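Local coordinates for iron-chelator utilization protein (Thermobifida fusca TM51, PDB 4YHB), which binds FAD and probably acts as a flavin-dependent reductase that releases iron from ferric siderophores taken up by the bacterium, at residues 147-152 and 171-175; 224-230 and 252-258. All blocks are in the same frame, centred on the assembly; numbering follows the deposited sequence.

Interaction 1. Residues 147-152 and 171-175. With FAD (flavin-adenine dinucleotide), chain C.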
loop_
_atom_site.group_PDB
_atom_site.type_symbol
_atom_site.label_atom_id
_atom_site.label_comp_id
_atom_site.label_asym_id
_atom_site.label_seq_id
_atom_site.Cartn_x
_atom_site.Cartn_y
_atom_site.Cartn_z
ATOM N N ALA A 147 -3.072 9.680 -2.606
ATOM C CA ALA A 147 -2.895 8.284 -2.984
ATOM C C ALA A 147 -3.726 7.943 -4.204
ATOM O O ALA A 147 -4.876 8.361 -4.303
ATOM C CB ALA A 147 -3.276 7.354 -1.815
ATOM N N ASP A 148 -3.144 7.193 -5.139
ATOM C CA ASP A 148 -3.963 6.534 -6.154
ATOM C C ASP A 148 -4.326 5.158 -5.584
ATOM O O ASP A 148 -4.037 4.897 -4.414
ATOM C CB ASP A 148 -3.238 6.481 -7.517
ATOM C CG ASP A 148 -2.108 5.435 -7.594
ATOM O OD1 ASP A 148 -1.747 4.764 -6.594
ATOM O OD2 ASP A 148 -1.568 5.295 -8.711
ATOM N N GLU A 149 -4.939 4.271 -6.368
ATOM C CA GLU A 149 -5.503 3.055 -5.769
ATOM C C GLU A 149 -4.450 2.089 -5.178
ATOM O O GLU A 149 -4.766 1.312 -4.279
ATOM C CB GLU A 149 -6.384 2.308 -6.786
ATOM C CG GLU A 149 -5.725 2.044 -8.145
ATOM C CD GLU A 149 -6.066 3.117 -9.187
ATOM O OE1 GLU A 149 -5.976 4.314 -8.862
ATOM O OE2 GLU A 149 -6.432 2.754 -10.331
ATOM N N THR A 150 -3.211 2.136 -5.651
ATOM C CA THR A 150 -2.178 1.232 -5.110
ATOM C C THR A 150 -1.740 1.635 -3.712
ATOM O O THR A 150 -1.285 0.795 -2.923
ATOM C CB THR A 150 -0.911 1.179 -5.986
ATOM O OG1 THR A 150 -0.294 2.477 -6.033
ATOM C CG2 THR A 150 -1.238 0.707 -7.393
ATOM N N ALA A 151 -1.882 2.926 -3.416
ATOM C CA ALA A 151 -1.478 3.477 -2.139
ATOM C C ALA A 151 -2.663 3.753 -1.223
ATOM O O ALA A 151 -2.481 4.113 -0.065
ATOM C CB ALA A 151 -0.669 4.737 -2.355
ATOM N N LEU A 152 -3.876 3.542 -1.724
ATOM C CA LEU A 152 -5.077 3.729 -0.908
ATOM C C LEU A 152 -5.131 2.803 0.316
ATOM O O LEU A 152 -5.566 3.242 1.387
ATOM C CB LEU A 152 -6.343 3.555 -1.770
ATOM C CG LEU A 152 -7.705 3.658 -1.069
ATOM C CD1 LEU A 152 -7.820 4.952 -0.255
ATOM C CD2 LEU A 152 -8.859 3.554 -2.076
ATOM N N PHE A 171 -6.733 13.260 -0.556
ATOM C CA PHE A 171 -7.100 13.236 -1.960
ATOM C C PHE A 171 -6.786 11.847 -2.514
ATOM O O PHE A 171 -5.640 11.445 -2.580
ATOM C CB PHE A 171 -6.350 14.316 -2.734
ATOM C CG PHE A 171 -6.693 15.710 -2.299
ATOM C CD1 PHE A 171 -7.866 16.315 -2.729
ATOM C CD2 PHE A 171 -5.856 16.410 -1.451
ATOM C CE1 PHE A 171 -8.196 17.605 -2.329
ATOM C CE2 PHE A 171 -6.178 17.706 -1.046
ATOM C CZ PHE A 171 -7.351 18.297 -1.481
ATOM N N PHE A 172 -7.822 11.109 -2.881
ATOM C CA PHE A 172 -7.654 9.751 -3.380
ATOM C C PHE A 172 -8.083 9.678 -4.842
ATOM O O PHE A 172 -9.247 9.936 -5.163
ATOM C CB PHE A 172 -8.471 8.779 -2.532
ATOM C CG PHE A 172 -8.035 8.709 -1.099
ATOM C CD1 PHE A 172 -6.690 8.790 -0.765
ATOM C CD2 PHE A 172 -8.967 8.556 -0.081
ATOM C CE1 PHE A 172 -6.276 8.718 0.567
ATOM C CE2 PHE A 172 -8.561 8.480 1.256
ATOM C CZ PHE A 172 -7.215 8.558 1.574
ATOM N N GLU A 173 -7.143 9.361 -5.723
ATOM C CA GLU A 173 -7.439 9.181 -7.136
ATOM C C GLU A 173 -7.895 7.756 -7.400
ATOM O O GLU A 173 -7.178 6.806 -7.088
ATOM C CB GLU A 173 -6.212 9.494 -7.982
ATOM C CG GLU A 173 -6.377 9.230 -9.472
ATOM C CD GLU A 173 -5.031 9.111 -10.156
ATOM O OE1 GLU A 173 -4.096 9.817 -9.714
ATOM O OE2 GLU A 173 -4.891 8.305 -11.107
ATOM N N VAL A 174 -9.086 7.607 -7.961
ATOM C CA VAL A 174 -9.626 6.285 -8.282
ATOM C C VAL A 174 -10.233 6.353 -9.679
ATOM O O VAL A 174 -10.335 7.442 -10.258
ATOM C CB VAL A 174 -10.693 5.818 -7.249
ATOM C CG1 VAL A 174 -10.053 5.565 -5.880
ATOM C CG2 VAL A 174 -11.838 6.854 -7.143
ATOM N N ALA A 175 -10.647 5.206 -10.211
ATOM C CA ALA A 175 -11.111 5.135 -11.597
ATOM C C ALA A 175 -12.377 5.943 -11.828
ATOM O O ALA A 175 -12.503 6.606 -12.858
ATOM C CB ALA A 175 -11.341 3.686 -12.005
HETATM P PA FAD C . 3.569 -5.889 -12.710
HETATM O O1A FAD C . 4.134 -7.175 -13.328
HETATM O O2A FAD C . 4.521 -5.311 -11.596
HETATM O O5B FAD C . 3.539 -4.761 -13.860
HETATM C C5B FAD C . 3.097 -5.068 -15.133
HETATM C C4B FAD C . 2.549 -3.794 -15.804
HETATM O O4B FAD C . 1.365 -3.348 -15.199
HETATM C C3B FAD C . 3.493 -2.669 -15.758
HETATM O O3B FAD C . 3.381 -2.016 -16.981
HETATM C C2B FAD C . 3.013 -1.843 -14.701
HETATM O O2B FAD C . 3.251 -0.454 -14.891
HETATM C C1B FAD C . 1.558 -2.056 -14.728
HETATM N N9A FAD C . 0.887 -1.937 -13.440
HETATM C C8A FAD C . 1.338 -2.373 -12.245
HETATM N N7A FAD C . 0.421 -2.091 -11.310
HETATM C C5A FAD C . -0.636 -1.510 -11.923
HETATM C C6A FAD C . -1.863 -1.010 -11.484
HETATM N N6A FAD C . -2.207 -1.093 -10.108
HETATM N N1A FAD C . -2.713 -0.466 -12.369
HETATM C C2A FAD C . -2.396 -0.392 -13.680
HETATM N N3A FAD C . -1.230 -0.862 -14.134
HETATM C C4A FAD C . -0.339 -1.406 -13.275
HETATM N N1 FAD C . -0.767 -2.482 -4.915
HETATM C C2 FAD C . -1.985 -2.864 -4.528
HETATM O O2 FAD C . -2.829 -3.145 -5.365
HETATM N N3 FAD C . -2.246 -2.935 -3.186
HETATM C C4 FAD C . -1.313 -2.631 -2.259
HETATM O O4 FAD C . -1.608 -2.724 -1.075
HETATM C C4X FAD C . -0.035 -2.219 -2.636
HETATM N N5 FAD C . 0.958 -1.889 -1.732
HETATM C C5X FAD C . 2.181 -1.516 -2.175
HETATM C C6 FAD C . 3.191 -1.189 -1.264
HETATM C C7 FAD C . 4.324 -0.845 -1.658
HETATM C C7M FAD C . 5.349 -0.509 -0.559
HETATM C C8 FAD C . 4.711 -0.754 -2.834
HETATM C C8M FAD C . 6.085 -0.318 -3.258
HETATM C C9 FAD C . 3.845 -1.041 -3.855
HETATM C C9A FAD C . 2.397 -1.482 -3.643
HETATM N N10 FAD C . 1.427 -1.790 -4.489
HETATM C C10 FAD C . 0.210 -2.158 -4.029
HETATM C "C1'" FAD C . 1.677 -1.720 -5.945
HETATM C "C2'" FAD C . 2.040 -3.045 -6.539
HETATM O "O2'" FAD C . 3.196 -3.507 -5.962
HETATM C "C3'" FAD C . 2.209 -2.853 -8.087
HETATM O "O3'" FAD C . 1.016 -2.316 -8.566
HETATM C "C4'" FAD C . 2.669 -4.071 -8.842
HETATM O "O4'" FAD C . 3.232 -3.696 -10.028
HETATM C "C5'" FAD C . 1.532 -5.050 -9.174
HETATM O "O5'" FAD C . 1.994 -6.324 -9.554
HETATM P P FAD C . 1.562 -6.826 -10.989
HETATM O O1P FAD C . 2.281 -8.190 -11.085
HETATM O O2P FAD C . 0.020 -6.643 -11.015
HETATM O O3P FAD C . 2.035 -6.191 -12.357
HETATM O O HOH W 1 -2.614 6.256 -10.911
#
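Leu-152 lies across the ring of Phe-172 at about a right angle. Leu-152 CD1 stands over the middle of one face, 3.7 Å from the Phe-172 ring centroid and 8° off the normal, a CH-pi contact. The leucine CG is anti to the backbone N (chi1 177°), which carries the branch from the first turn of helix 152-161 toward the ring. Ala-147 meets the same ring obliquely, with Ala-147 CB 3.8 Å from Phe-172 CD1. Trp-193 of the next strand also packs on Phe-172.

Ala-147, at the end of strand 142-147, pairs in parallel with Phe-172. Ala-147 N donates to Phe-171 O (3.1 Å), and Glu-173 N donates to Ala-147 O (2.9 Å).

Asp-148 forms an Asx turn. Asp-148 OD1 accepts from Thr-150 OG1 on the syn lone pair (2.8 Å) and from Thr-150 N above the carboxylate plane (3.2 Å). A water donates to both Asp-148 OD2 (2.6 Å) and Glu-173 OE2.

Three buried acidic side chains thus gather here. Arg-196 forms salt bridges with Glu-149 and Glu-173 and probably offsets their charges, while Asp-148 OD2 is met by the water and by Trp-256 NE1. Two bonds to OD1 help fix the turn that brings Thr-150 to the FAD.

Interaction 2. Residues 224-230 and 252-258; sequences WAGGEAD and VDGYWRR. With FAD (flavin-adenine dinucleotide), chain C.
The indole of Trp-256 lies between Glu-228 and the adenine of FAD. Glu-228 CG is over one face, a CH-pi contact 3.6 Å from the centroid of the Trp-256 six-membered ring. FAD C5A is over the opposite face, 3.8 Å above the Trp-256 plane and offset toward the rim. FAD O2B is in plane at the indole edge. Trp-256 NE1 probably donates to Asp-148 OD2. The Tyr-255 ring lies over the benzenoid part of the flavin, with FAD C7 3.5 Å above the Tyr-255 plane. Tyr-255 OH reaches the edge of Trp-224, 3.5 Å from Trp-224 CZ2, and the two side chains cross at about a right angle.

With chi1 at -158°, Glu-228 CG is anti to the backbone N and is laid on the indole. The bend at chi2 turns the carboxylate toward Arg-258 N. Glu-228 OE2 accepts from Arg-258 N (2.9 Å) on its anti lone pair, with a nearly straight bond of 165°. OE1 caps helix 229-241, accepting from Ala-231 N and weakly from Asp-230 N. Ala-229 N donates to Trp-256 O (2.8 Å). Arg-257, extended from CG to NE, forms a salt bridge with Asp-230. Asp-230 OD2 lies in the guanidinium plane of Arg-257, 3.1 Å from Arg-257 NE, although the carboxylate and guanidinium planes are 83° apart. Asp-230 OD1 makes a second, weak bond to NE and also pairs with Lys-233. Arg-257 O accepts from FAD O2B (2.7 Å), a bond that helps hold the adenosine ribose.

Strands 221-226 and 250-256 run parallel, bonded from Asp-253 N to Ala-225 O and from Tyr-255 N to Gly-227 O. Helix 229-241 connects them as a beta-alpha-beta crossover. Its Leu-232 packs on Ala-225 and Val-252. Helix 152-161 touches Trp-224 and Tyr-255 through Ala-154, and strand 142-147 flanks strand 221-226.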
loop_
_atom_site.group_PDB
_atom_site.type_symbol
_atom_site.label_atom_id
_atom_site.label_comp_id
_atom_site.label_asym_id
_atom_site.label_seq_id
_atom_site.Cartn_x
_atom_site.Cartn_y
_atom_site.Cartn_z
ATOM N N TRP A 224 1.837 12.969 3.223
ATOM C CA TRP A 224 2.204 11.627 2.757
ATOM C C TRP A 224 1.563 11.378 1.403
ATOM O O TRP A 224 0.354 11.547 1.245
ATOM C CB TRP A 224 1.768 10.546 3.751
ATOM C CG TRP A 224 2.285 9.144 3.407
ATOM C CD1 TRP A 224 3.428 8.561 3.872
ATOM C CD2 TRP A 224 1.665 8.172 2.541
ATOM N NE1 TRP A 224 3.564 7.287 3.354
ATOM C CE2 TRP A 224 2.498 7.025 2.533
ATOM C CE3 TRP A 224 0.494 8.161 1.769
ATOM C CZ2 TRP A 224 2.193 5.879 1.790
ATOM C CZ3 TRP A 224 0.191 7.011 1.020
ATOM C CH2 TRP A 224 1.041 5.886 1.045
ATOM N N ALA A 225 2.372 10.993 0.425
ATOM C CA ALA A 225 1.849 10.713 -0.908
ATOM C C ALA A 225 2.412 9.387 -1.408
ATOM O O ALA A 225 3.602 9.109 -1.241
ATOM C CB ALA A 225 2.184 11.836 -1.873
ATOM N N GLY A 226 1.550 8.578 -2.020
ATOM C CA GLY A 226 1.956 7.302 -2.581
ATOM C C GLY A 226 1.193 7.078 -3.873
ATOM O O GLY A 226 0.062 7.514 -4.023
ATOM N N GLY A 227 1.809 6.396 -4.817
ATOM C CA GLY A 227 1.159 6.154 -6.089
ATOM C C GLY A 227 2.174 6.013 -7.199
ATOM O O GLY A 227 3.293 5.548 -6.962
ATOM N N GLU A 228 1.794 6.421 -8.404
ATOM C CA GLU A 228 2.611 6.180 -9.591
ATOM C C GLU A 228 3.840 7.088 -9.557
ATOM O O GLU A 228 3.724 8.296 -9.317
ATOM C CB GLU A 228 1.787 6.397 -10.857
ATOM C CG GLU A 228 2.322 5.683 -12.105
ATOM C CD GLU A 228 3.385 6.489 -12.844
ATOM O OE1 GLU A 228 3.539 7.699 -12.552
ATOM O OE2 GLU A 228 4.055 5.903 -13.718
ATOM N N ALA A 229 5.010 6.496 -9.799
ATOM C CA ALA A 229 6.291 7.160 -9.537
ATOM C C ALA A 229 6.441 8.508 -10.252
ATOM O O ALA A 229 6.854 9.498 -9.643
ATOM C CB ALA A 229 7.431 6.243 -9.927
ATOM N N ASP A 230 6.100 8.543 -11.532
ATOM C CA ASP A 230 6.272 9.756 -12.329
ATOM C C ASP A 230 5.284 10.848 -11.925
ATOM O O ASP A 230 5.618 12.035 -11.962
ATOM C CB ASP A 230 6.140 9.446 -13.822
ATOM C CG ASP A 230 7.275 8.576 -14.343
ATOM O OD1 ASP A 230 8.366 8.568 -13.725
ATOM O OD2 ASP A 230 7.078 7.896 -15.376
ATOM N N VAL A 252 7.246 10.740 0.221
ATOM C CA VAL A 252 6.670 10.530 -1.103
ATOM C C VAL A 252 7.217 9.221 -1.643
ATOM O O VAL A 252 8.427 9.080 -1.824
ATOM C CB VAL A 252 7.000 11.677 -2.064
ATOM C CG1 VAL A 252 6.616 11.304 -3.484
ATOM C CG2 VAL A 252 6.286 12.941 -1.633
ATOM N N ASP A 253 6.334 8.255 -1.878
ATOM C CA ASP A 253 6.779 6.888 -2.154
ATOM C C ASP A 253 6.112 6.378 -3.423
ATOM O O ASP A 253 4.888 6.211 -3.474
ATOM C CB ASP A 253 6.463 5.974 -0.957
ATOM C CG ASP A 253 7.346 4.719 -0.909
ATOM O OD1 ASP A 253 8.056 4.438 -1.895
ATOM O OD2 ASP A 253 7.325 4.006 0.119
ATOM N N GLY A 254 6.914 6.161 -4.455
ATOM C CA GLY A 254 6.421 5.594 -5.695
ATOM C C GLY A 254 6.174 4.100 -5.565
ATOM O O GLY A 254 7.119 3.332 -5.381
ATOM N N TYR A 255 4.911 3.687 -5.698
ATOM C CA TYR A 255 4.513 2.289 -5.498
ATOM C C TYR A 255 4.551 1.453 -6.782
ATOM O O TYR A 255 4.660 0.229 -6.757
ATOM C CB TYR A 255 3.107 2.235 -4.885
ATOM C CG TYR A 255 3.101 2.360 -3.374
ATOM C CD1 TYR A 255 4.228 2.804 -2.685
ATOM C CD2 TYR A 255 1.988 1.992 -2.631
ATOM C CE1 TYR A 255 4.235 2.903 -1.299
ATOM C CE2 TYR A 255 1.986 2.093 -1.235
ATOM C CZ TYR A 255 3.105 2.553 -0.584
ATOM O OH TYR A 255 3.108 2.647 0.788
ATOM N N TRP A 256 4.466 2.139 -7.908
ATOM C CA TRP A 256 4.505 1.498 -9.197
ATOM C C TRP A 256 4.824 2.553 -10.246
ATOM O O TRP A 256 4.844 3.746 -9.947
ATOM C CB TRP A 256 3.171 0.819 -9.513
ATOM C CG TRP A 256 2.042 1.783 -9.840
ATOM C CD1 TRP A 256 1.373 2.594 -8.970
ATOM C CD2 TRP A 256 1.454 1.997 -11.126
ATOM N NE1 TRP A 256 0.395 3.312 -9.640
ATOM C CE2 TRP A 256 0.426 2.957 -10.963
ATOM C CE3 TRP A 256 1.690 1.467 -12.398
ATOM C CZ2 TRP A 256 -0.358 3.393 -12.027
ATOM C CZ3 TRP A 256 0.903 1.901 -13.455
ATOM C CH2 TRP A 256 -0.101 2.859 -13.262
ATOM N N ARG A 257 5.082 2.104 -11.464
ATOM C CA ARG A 257 5.406 3.011 -12.563
ATOM C C ARG A 257 4.948 2.391 -13.872
ATOM O O ARG A 257 5.231 1.215 -14.126
ATOM C CB ARG A 257 6.920 3.297 -12.590
ATOM C CG ARG A 257 7.322 4.344 -13.629
ATOM C CD ARG A 257 8.782 4.750 -13.479
ATOM N NE ARG A 257 9.126 5.804 -14.428
ATOM C CZ ARG A 257 10.285 5.877 -15.070
ATOM N NH1 ARG A 257 11.211 4.947 -14.864
ATOM N NH2 ARG A 257 10.516 6.873 -15.914
ATOM N N ARG A 258 4.240 3.165 -14.701
ATOM C CA ARG A 258 3.788 2.683 -16.004
ATOM C C ARG A 258 4.955 2.184 -16.835
ATOM O O ARG A 258 5.992 2.845 -16.912
ATOM C CB ARG A 258 3.060 3.792 -16.788
ATOM C CG ARG A 258 1.753 4.239 -16.182
ATOM C CD ARG A 258 1.134 5.382 -16.997
ATOM N NE ARG A 258 1.080 5.068 -18.419
ATOM C CZ ARG A 258 1.832 5.666 -19.340
ATOM N NH1 ARG A 258 2.684 6.621 -18.983
ATOM N NH2 ARG A 258 1.726 5.318 -20.619
HETATM P PA FAD C . 3.569 -5.889 -12.710
HETATM O O1A FAD C . 4.134 -7.175 -13.328
HETATM O O2A FAD C . 4.521 -5.311 -11.596
HETATM O O5B FAD C . 3.539 -4.761 -13.860
HETATM C C5B FAD C . 3.097 -5.068 -15.133
HETATM C C4B FAD C . 2.549 -3.794 -15.804
HETATM O O4B FAD C . 1.365 -3.348 -15.199
HETATM C C3B FAD C . 3.493 -2.669 -15.758
HETATM O O3B FAD C . 3.381 -2.016 -16.981
HETATM C C2B FAD C . 3.013 -1.843 -14.701
HETATM O O2B FAD C . 3.251 -0.454 -14.891
HETATM C C1B FAD C . 1.558 -2.056 -14.728
HETATM N N9A FAD C . 0.887 -1.937 -13.440
HETATM C C8A FAD C . 1.338 -2.373 -12.245
HETATM N N7A FAD C . 0.421 -2.091 -11.310
HETATM C C5A FAD C . -0.636 -1.510 -11.923
HETATM C C6A FAD C . -1.863 -1.010 -11.484
HETATM N N6A FAD C . -2.207 -1.093 -10.108
HETATM N N1A FAD C . -2.713 -0.466 -12.369
HETATM C C2A FAD C . -2.396 -0.392 -13.680
HETATM N N3A FAD C . -1.230 -0.862 -14.134
HETATM C C4A FAD C . -0.339 -1.406 -13.275
HETATM N N1 FAD C . -0.767 -2.482 -4.915
HETATM C C2 FAD C . -1.985 -2.864 -4.528
HETATM O O2 FAD C . -2.829 -3.145 -5.365
HETATM N N3 FAD C . -2.246 -2.935 -3.186
HETATM C C4 FAD C . -1.313 -2.631 -2.259
HETATM O O4 FAD C . -1.608 -2.724 -1.075
HETATM C C4X FAD C . -0.035 -2.219 -2.636
HETATM N N5 FAD C . 0.958 -1.889 -1.732
HETATM C C5X FAD C . 2.181 -1.516 -2.175
HETATM C C6 FAD C . 3.191 -1.189 -1.264
HETATM C C7 FAD C . 4.324 -0.845 -1.658
HETATM C C7M FAD C . 5.349 -0.509 -0.559
HETATM C C8 FAD C . 4.711 -0.754 -2.834
HETATM C C8M FAD C . 6.085 -0.318 -3.258
HETATM C C9 FAD C . 3.845 -1.041 -3.855
HETATM C C9A FAD C . 2.397 -1.482 -3.643
HETATM N N10 FAD C . 1.427 -1.790 -4.489
HETATM C C10 FAD C . 0.210 -2.158 -4.029
HETATM C "C1'" FAD C . 1.677 -1.720 -5.945
HETATM C "C2'" FAD C . 2.040 -3.045 -6.539
HETATM O "O2'" FAD C . 3.196 -3.507 -5.962
HETATM C "C3'" FAD C . 2.209 -2.853 -8.087
HETATM O "O3'" FAD C . 1.016 -2.316 -8.566
HETATM C "C4'" FAD C . 2.669 -4.071 -8.842
HETATM O "O4'" FAD C . 3.232 -3.696 -10.028
HETATM C "C5'" FAD C . 1.532 -5.050 -9.174
HETATM O "O5'" FAD C . 1.994 -6.324 -9.554
HETATM P P FAD C . 1.562 -6.826 -10.989
HETATM O O1P FAD C . 2.281 -8.190 -11.085
HETATM O O2P FAD C . 0.020 -6.643 -11.015
HETATM O O3P FAD C . 2.035 -6.191 -12.357
#

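Interactions 1 and 2 belong to one parallel sheet, and their centres are 10 Å apart. Strand 142-147 pairs with 167-174 in interaction 1 and also with 221-226, which carries the pairing on to 250-256 in interaction 2. The two contacts touch directly. Asp-148 OD2 lies 2.9 Å from Trp-256 NE1, a probable hydrogen bond, and Asp-148 OD1 packs 3.3 Å from Gly-227 CA. The turn of interaction 1 thus probably helps position the indole that interaction 2 sets against the adenine. Both reach FAD: Thr-150 O comes within 3.3 Å of FAD C4X, and Tyr-255 O within 3.3 Å of FAD C9.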